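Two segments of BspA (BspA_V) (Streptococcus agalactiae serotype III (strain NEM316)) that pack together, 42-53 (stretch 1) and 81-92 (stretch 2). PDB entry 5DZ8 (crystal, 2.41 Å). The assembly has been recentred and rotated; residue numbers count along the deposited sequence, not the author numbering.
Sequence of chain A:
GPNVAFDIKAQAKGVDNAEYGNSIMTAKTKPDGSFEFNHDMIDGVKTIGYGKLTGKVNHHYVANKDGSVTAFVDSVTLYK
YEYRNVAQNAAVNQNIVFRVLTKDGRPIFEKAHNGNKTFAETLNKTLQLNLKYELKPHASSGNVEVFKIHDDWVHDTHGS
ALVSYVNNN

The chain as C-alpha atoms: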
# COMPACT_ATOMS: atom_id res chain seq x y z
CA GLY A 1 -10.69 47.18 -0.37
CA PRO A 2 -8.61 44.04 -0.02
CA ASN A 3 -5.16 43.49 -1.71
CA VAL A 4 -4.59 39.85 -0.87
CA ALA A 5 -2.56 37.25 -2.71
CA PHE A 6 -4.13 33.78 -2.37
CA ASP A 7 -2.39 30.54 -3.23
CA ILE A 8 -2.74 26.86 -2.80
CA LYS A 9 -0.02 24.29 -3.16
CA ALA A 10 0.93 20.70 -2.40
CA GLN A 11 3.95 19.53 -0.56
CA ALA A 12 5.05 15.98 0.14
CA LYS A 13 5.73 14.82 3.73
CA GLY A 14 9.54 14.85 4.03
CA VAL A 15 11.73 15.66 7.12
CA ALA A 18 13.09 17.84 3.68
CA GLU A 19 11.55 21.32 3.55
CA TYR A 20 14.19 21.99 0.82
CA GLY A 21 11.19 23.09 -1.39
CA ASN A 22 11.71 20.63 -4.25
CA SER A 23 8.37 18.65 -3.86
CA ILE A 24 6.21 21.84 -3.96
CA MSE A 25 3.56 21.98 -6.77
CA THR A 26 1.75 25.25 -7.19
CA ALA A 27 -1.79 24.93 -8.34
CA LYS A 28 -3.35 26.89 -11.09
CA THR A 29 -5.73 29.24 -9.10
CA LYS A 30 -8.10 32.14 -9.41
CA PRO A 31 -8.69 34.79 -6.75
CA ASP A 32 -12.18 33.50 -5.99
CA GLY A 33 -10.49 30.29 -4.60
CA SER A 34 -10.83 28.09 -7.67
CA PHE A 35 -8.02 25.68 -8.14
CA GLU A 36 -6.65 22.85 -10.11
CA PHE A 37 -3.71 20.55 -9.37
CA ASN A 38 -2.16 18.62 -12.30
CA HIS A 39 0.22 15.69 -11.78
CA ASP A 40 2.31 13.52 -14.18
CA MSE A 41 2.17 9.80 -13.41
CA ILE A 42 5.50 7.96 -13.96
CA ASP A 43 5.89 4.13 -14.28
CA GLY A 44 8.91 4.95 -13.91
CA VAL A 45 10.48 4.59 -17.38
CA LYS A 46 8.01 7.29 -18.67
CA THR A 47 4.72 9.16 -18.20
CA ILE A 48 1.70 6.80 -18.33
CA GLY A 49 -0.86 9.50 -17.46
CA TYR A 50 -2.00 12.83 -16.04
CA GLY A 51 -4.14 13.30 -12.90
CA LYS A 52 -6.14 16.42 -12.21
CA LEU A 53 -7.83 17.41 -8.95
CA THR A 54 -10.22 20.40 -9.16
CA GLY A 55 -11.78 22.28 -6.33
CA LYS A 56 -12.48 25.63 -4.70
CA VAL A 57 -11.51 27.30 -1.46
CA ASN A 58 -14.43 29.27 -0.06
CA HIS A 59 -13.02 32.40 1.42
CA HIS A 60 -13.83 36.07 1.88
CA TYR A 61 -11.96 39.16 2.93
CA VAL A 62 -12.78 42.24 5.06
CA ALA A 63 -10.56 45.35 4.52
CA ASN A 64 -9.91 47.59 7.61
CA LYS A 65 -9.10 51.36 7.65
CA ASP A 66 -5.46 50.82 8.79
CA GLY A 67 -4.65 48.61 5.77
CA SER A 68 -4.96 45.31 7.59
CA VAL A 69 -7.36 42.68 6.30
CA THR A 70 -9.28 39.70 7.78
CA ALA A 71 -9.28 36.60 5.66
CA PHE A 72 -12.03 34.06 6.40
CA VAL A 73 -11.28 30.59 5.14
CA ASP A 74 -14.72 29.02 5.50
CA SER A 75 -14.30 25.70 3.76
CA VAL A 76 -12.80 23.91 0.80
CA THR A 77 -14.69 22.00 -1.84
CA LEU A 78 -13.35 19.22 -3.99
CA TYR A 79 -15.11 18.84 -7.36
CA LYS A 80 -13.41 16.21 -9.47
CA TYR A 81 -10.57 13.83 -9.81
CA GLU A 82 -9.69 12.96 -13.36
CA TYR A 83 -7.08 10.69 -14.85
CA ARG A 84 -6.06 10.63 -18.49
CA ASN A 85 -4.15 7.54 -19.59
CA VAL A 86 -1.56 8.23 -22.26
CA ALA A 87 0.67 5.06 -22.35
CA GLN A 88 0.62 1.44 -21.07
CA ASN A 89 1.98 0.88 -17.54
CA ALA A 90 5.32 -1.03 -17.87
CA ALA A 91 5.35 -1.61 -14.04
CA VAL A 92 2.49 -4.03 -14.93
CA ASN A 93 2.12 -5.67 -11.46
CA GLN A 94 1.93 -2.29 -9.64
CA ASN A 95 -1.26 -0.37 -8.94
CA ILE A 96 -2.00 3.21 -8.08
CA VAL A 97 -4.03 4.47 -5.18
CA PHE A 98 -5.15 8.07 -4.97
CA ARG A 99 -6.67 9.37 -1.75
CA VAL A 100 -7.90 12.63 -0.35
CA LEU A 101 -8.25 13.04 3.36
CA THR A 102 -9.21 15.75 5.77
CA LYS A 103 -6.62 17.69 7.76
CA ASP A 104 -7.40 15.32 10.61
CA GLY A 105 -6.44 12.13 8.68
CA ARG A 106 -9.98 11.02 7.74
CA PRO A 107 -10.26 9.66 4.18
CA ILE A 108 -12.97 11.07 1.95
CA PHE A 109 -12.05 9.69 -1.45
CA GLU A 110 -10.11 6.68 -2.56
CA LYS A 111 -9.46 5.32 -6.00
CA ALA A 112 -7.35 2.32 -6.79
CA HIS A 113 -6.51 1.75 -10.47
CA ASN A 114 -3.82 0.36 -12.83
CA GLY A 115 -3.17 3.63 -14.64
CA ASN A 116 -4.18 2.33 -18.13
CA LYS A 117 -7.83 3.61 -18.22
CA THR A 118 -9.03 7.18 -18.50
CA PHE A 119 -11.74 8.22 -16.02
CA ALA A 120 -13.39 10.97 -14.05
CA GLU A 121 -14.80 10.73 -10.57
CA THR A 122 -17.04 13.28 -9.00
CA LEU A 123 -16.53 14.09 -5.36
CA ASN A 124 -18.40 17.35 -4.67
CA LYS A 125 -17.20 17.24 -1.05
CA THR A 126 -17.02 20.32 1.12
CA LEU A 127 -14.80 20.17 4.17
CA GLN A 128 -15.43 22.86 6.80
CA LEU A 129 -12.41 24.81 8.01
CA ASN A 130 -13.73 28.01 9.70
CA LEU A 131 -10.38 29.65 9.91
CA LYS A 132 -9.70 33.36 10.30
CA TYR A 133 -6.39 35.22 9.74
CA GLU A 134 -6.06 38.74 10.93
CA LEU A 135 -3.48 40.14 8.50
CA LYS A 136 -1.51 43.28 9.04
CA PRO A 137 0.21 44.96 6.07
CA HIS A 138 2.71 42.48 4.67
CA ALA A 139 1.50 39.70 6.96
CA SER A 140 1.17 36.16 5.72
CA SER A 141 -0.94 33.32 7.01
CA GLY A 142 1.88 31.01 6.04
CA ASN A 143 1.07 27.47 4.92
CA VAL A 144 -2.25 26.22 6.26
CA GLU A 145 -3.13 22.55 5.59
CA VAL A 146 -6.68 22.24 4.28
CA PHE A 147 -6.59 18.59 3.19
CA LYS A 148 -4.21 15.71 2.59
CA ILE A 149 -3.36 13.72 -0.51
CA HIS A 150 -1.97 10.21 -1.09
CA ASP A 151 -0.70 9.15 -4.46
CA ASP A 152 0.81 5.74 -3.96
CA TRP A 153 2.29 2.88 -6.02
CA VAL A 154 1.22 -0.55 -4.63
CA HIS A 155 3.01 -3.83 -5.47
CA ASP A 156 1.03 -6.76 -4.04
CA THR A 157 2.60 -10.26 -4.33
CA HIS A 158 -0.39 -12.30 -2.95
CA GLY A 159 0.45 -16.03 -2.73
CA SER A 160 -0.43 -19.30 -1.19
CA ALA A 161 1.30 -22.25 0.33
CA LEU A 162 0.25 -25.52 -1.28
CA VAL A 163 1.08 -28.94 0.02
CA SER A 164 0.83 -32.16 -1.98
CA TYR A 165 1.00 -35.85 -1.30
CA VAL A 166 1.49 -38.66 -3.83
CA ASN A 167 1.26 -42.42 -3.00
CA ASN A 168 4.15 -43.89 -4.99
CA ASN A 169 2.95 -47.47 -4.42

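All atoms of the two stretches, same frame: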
# COMPACT_ATOMS: atom_id res chain seq x y z
N ILE A 42 4.25 8.54 -13.46
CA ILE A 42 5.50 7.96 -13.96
C ILE A 42 5.54 6.48 -13.58
O ILE A 42 5.24 6.15 -12.45
CB ILE A 42 6.74 8.63 -13.27
CG1 ILE A 42 6.70 10.16 -13.38
CG2 ILE A 42 8.06 8.14 -13.84
CD1 ILE A 42 6.66 10.69 -14.81
N ASP A 43 5.98 5.59 -14.49
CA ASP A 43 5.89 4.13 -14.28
C ASP A 43 7.13 3.19 -14.02
O ASP A 43 6.96 1.98 -14.15
CB ASP A 43 5.09 3.55 -15.46
CG ASP A 43 5.94 3.32 -16.71
OD1 ASP A 43 7.03 3.92 -16.81
OD2 ASP A 43 5.53 2.51 -17.60
N GLY A 44 8.35 3.64 -13.69
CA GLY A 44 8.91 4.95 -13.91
C GLY A 44 10.02 4.88 -14.96
O GLY A 44 11.16 5.21 -14.69
N VAL A 45 9.66 4.42 -16.16
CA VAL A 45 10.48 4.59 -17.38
C VAL A 45 9.94 5.83 -18.16
O VAL A 45 10.71 6.49 -18.86
CB VAL A 45 10.60 3.27 -18.27
CG1 VAL A 45 10.24 2.01 -17.47
CG2 VAL A 45 9.76 3.28 -19.55
N LYS A 46 8.63 6.10 -18.05
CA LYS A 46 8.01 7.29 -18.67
C LYS A 46 6.63 7.63 -18.06
O LYS A 46 6.13 6.91 -17.18
CB LYS A 46 7.88 7.13 -20.21
CG LYS A 46 6.66 6.38 -20.74
CD LYS A 46 6.74 4.89 -20.48
CE LYS A 46 5.55 4.12 -21.05
NZ LYS A 46 5.52 2.72 -20.51
N THR A 47 6.04 8.72 -18.57
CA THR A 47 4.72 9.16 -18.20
C THR A 47 3.64 8.22 -18.78
O THR A 47 3.53 8.05 -19.99
CB THR A 47 4.47 10.59 -18.69
OG1 THR A 47 5.59 11.41 -18.34
CG2 THR A 47 3.21 11.19 -18.04
N ILE A 48 2.87 7.60 -17.90
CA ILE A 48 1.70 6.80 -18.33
C ILE A 48 0.39 7.57 -18.25
O ILE A 48 -0.59 7.14 -18.84
CB ILE A 48 1.57 5.51 -17.51
CG1 ILE A 48 1.55 5.79 -16.00
CG2 ILE A 48 2.74 4.61 -17.85
CD1 ILE A 48 1.17 4.58 -15.17
N GLY A 49 0.36 8.69 -17.52
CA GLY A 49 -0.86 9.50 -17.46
C GLY A 49 -0.77 10.78 -16.66
O GLY A 49 0.20 10.99 -15.95
N TYR A 50 -1.82 11.59 -16.79
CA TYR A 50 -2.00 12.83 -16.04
C TYR A 50 -3.27 12.83 -15.15
O TYR A 50 -4.37 12.49 -15.59
CB TYR A 50 -2.10 14.00 -17.01
CG TYR A 50 -1.07 13.97 -18.09
CD1 TYR A 50 0.24 14.43 -17.85
CD2 TYR A 50 -1.38 13.51 -19.37
CE1 TYR A 50 1.22 14.41 -18.87
CE2 TYR A 50 -0.42 13.50 -20.38
CZ TYR A 50 0.87 13.94 -20.14
OH TYR A 50 1.78 13.89 -21.17
N GLY A 51 -3.09 13.21 -13.89
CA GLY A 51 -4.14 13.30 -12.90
C GLY A 51 -4.43 14.78 -12.70
O GLY A 51 -3.57 15.61 -12.86
N LYS A 52 -5.67 15.08 -12.40
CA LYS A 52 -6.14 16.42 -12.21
C LYS A 52 -7.17 16.40 -11.07
O LYS A 52 -8.15 15.66 -11.13
CB LYS A 52 -6.82 16.94 -13.46
CG LYS A 52 -7.28 18.39 -13.35
CD LYS A 52 -8.41 18.78 -14.30
CE LYS A 52 -7.99 18.69 -15.73
NZ LYS A 52 -6.96 19.72 -16.00
N LEU A 53 -6.90 17.19 -10.04
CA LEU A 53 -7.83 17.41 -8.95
C LEU A 53 -8.29 18.88 -9.00
O LEU A 53 -7.44 19.77 -8.90
CB LEU A 53 -7.14 17.17 -7.61
CG LEU A 53 -8.02 17.23 -6.35
CD1 LEU A 53 -9.01 16.08 -6.28
CD2 LEU A 53 -7.12 17.18 -5.12
N TYR A 81 -11.83 14.42 -9.51
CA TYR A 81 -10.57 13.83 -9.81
C TYR A 81 -10.63 13.08 -11.13
O TYR A 81 -11.37 12.11 -11.25
CB TYR A 81 -10.11 12.88 -8.71
CG TYR A 81 -8.74 12.27 -9.00
CD1 TYR A 81 -7.59 13.06 -8.99
CD2 TYR A 81 -8.60 10.92 -9.34
CE1 TYR A 81 -6.34 12.53 -9.29
CE2 TYR A 81 -7.36 10.38 -9.65
CZ TYR A 81 -6.24 11.17 -9.62
OH TYR A 81 -5.01 10.64 -9.92
N GLU A 82 -9.80 13.53 -12.06
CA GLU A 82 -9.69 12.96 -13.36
C GLU A 82 -8.28 12.43 -13.66
O GLU A 82 -7.26 13.03 -13.21
CB GLU A 82 -10.00 14.02 -14.42
CG GLU A 82 -11.43 14.53 -14.38
CD GLU A 82 -11.60 15.90 -15.03
OE1 GLU A 82 -10.87 16.20 -16.00
OE2 GLU A 82 -12.46 16.69 -14.58
N TYR A 83 -8.25 11.34 -14.44
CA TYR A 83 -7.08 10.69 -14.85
C TYR A 83 -7.17 10.35 -16.30
O TYR A 83 -8.08 9.64 -16.70
CB TYR A 83 -6.80 9.45 -14.01
CG TYR A 83 -5.50 8.75 -14.43
CD1 TYR A 83 -4.26 9.21 -14.01
CD2 TYR A 83 -5.53 7.68 -15.29
CE1 TYR A 83 -3.09 8.56 -14.39
CE2 TYR A 83 -4.36 7.04 -15.71
CZ TYR A 83 -3.15 7.46 -15.25
OH TYR A 83 -2.02 6.79 -15.67
N ARG A 84 -6.19 10.82 -17.05
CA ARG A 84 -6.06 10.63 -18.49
C ARG A 84 -4.88 9.71 -18.75
O ARG A 84 -3.72 10.11 -18.62
CB ARG A 84 -5.81 11.98 -19.21
N ASN A 85 -5.17 8.47 -19.10
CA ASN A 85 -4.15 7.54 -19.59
C ASN A 85 -3.55 7.99 -20.90
O ASN A 85 -4.27 8.30 -21.83
CB ASN A 85 -4.71 6.16 -19.85
CG ASN A 85 -3.70 5.29 -20.57
OD1 ASN A 85 -3.76 5.12 -21.79
ND2 ASN A 85 -2.70 4.81 -19.83
N VAL A 86 -2.22 8.01 -20.98
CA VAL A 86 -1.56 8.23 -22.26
C VAL A 86 -0.85 6.99 -22.79
O VAL A 86 -0.98 6.72 -23.97
CB VAL A 86 -0.64 9.47 -22.27
CG1 VAL A 86 -1.49 10.76 -22.18
CG2 VAL A 86 0.45 9.39 -21.20
N ALA A 87 -0.13 6.25 -21.94
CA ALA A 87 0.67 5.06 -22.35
C ALA A 87 0.47 3.87 -21.40
O ALA A 87 0.05 4.05 -20.24
CB ALA A 87 2.15 5.42 -22.45
N GLN A 88 0.76 2.67 -21.89
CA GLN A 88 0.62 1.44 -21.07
C GLN A 88 1.64 1.38 -19.92
O GLN A 88 2.84 1.68 -20.10
CB GLN A 88 0.70 0.18 -21.93
CG GLN A 88 -0.41 0.06 -22.99
CD GLN A 88 -1.80 -0.22 -22.42
OE1 GLN A 88 -2.47 0.67 -21.89
NE2 GLN A 88 -2.24 -1.47 -22.53
N ASN A 89 1.15 1.02 -18.74
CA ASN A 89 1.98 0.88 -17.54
C ASN A 89 2.93 -0.31 -17.71
O ASN A 89 2.45 -1.46 -17.80
CB ASN A 89 1.06 0.68 -16.32
CG ASN A 89 1.81 0.60 -15.00
OD1 ASN A 89 2.99 0.92 -14.89
ND2 ASN A 89 1.08 0.17 -13.97
N ALA A 90 4.24 -0.02 -17.80
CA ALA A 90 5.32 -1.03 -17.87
C ALA A 90 5.78 -1.55 -16.47
O ALA A 90 6.64 -2.44 -16.42
CB ALA A 90 6.51 -0.48 -18.65
N ALA A 91 5.26 -0.99 -15.37
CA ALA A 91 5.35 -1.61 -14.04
C ALA A 91 4.05 -2.41 -13.81
O ALA A 91 3.29 -2.09 -12.90
N VAL A 92 3.85 -3.47 -14.61
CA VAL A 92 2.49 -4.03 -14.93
C VAL A 92 1.81 -4.73 -13.73
O VAL A 92 0.57 -4.88 -13.72
CB VAL A 92 2.52 -4.98 -16.19
CG1 VAL A 92 1.11 -5.23 -16.75
CG2 VAL A 92 3.45 -4.45 -17.30

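The two stretches meet as neighbouring antiparallel strands whose backbone ladder gives way, beyond Gly 49, to a loop contact organised by Asp 43 and Lys 46. Strands 47-53 and 81-85 run at 168° to each other, 4.6 Å apart at closest approach. Tyr 50 and Arg 84 exchange two hydrogen bonds, Tyr 50 N to Arg 84 O (3.0 Å) and Arg 84 N to Tyr 50 O (2.9 Å); Lys 52 and Glu 82 repeat the pattern, with Lys 52 N to Glu 82 O at 2.7 Å and Glu 82 N to Lys 52 O at 2.9 Å.

Next to these pairs, at Gly 49 and Gly 51, glycine makes room for tyrosine. An ideal CB on Gly 49 would lie 2.2 Å from Tyr 83 OH, and one on Gly 51 would lie 2.9 Å from Tyr 81 OH, so each hydroxyl fills that space.

Where the ladder ends, Ile 48 O accepts from both Val 86 N (2.8 Å) and Ala 87 N (3.3 Å). Val 86 also makes an apolar contact, CG1 to Tyr 50 CE2 at 3.4 Å. Farther on, the carboxylate of Asp 43 takes the amide of Ala 90 (N to OD2, 2.8 Å) and forms a salt bridge with Lys 46 (NZ to OD2, 2.9 Å). The long lysine chain lets Lys 46 NZ also reach Gln 88 O, at 2.9 Å.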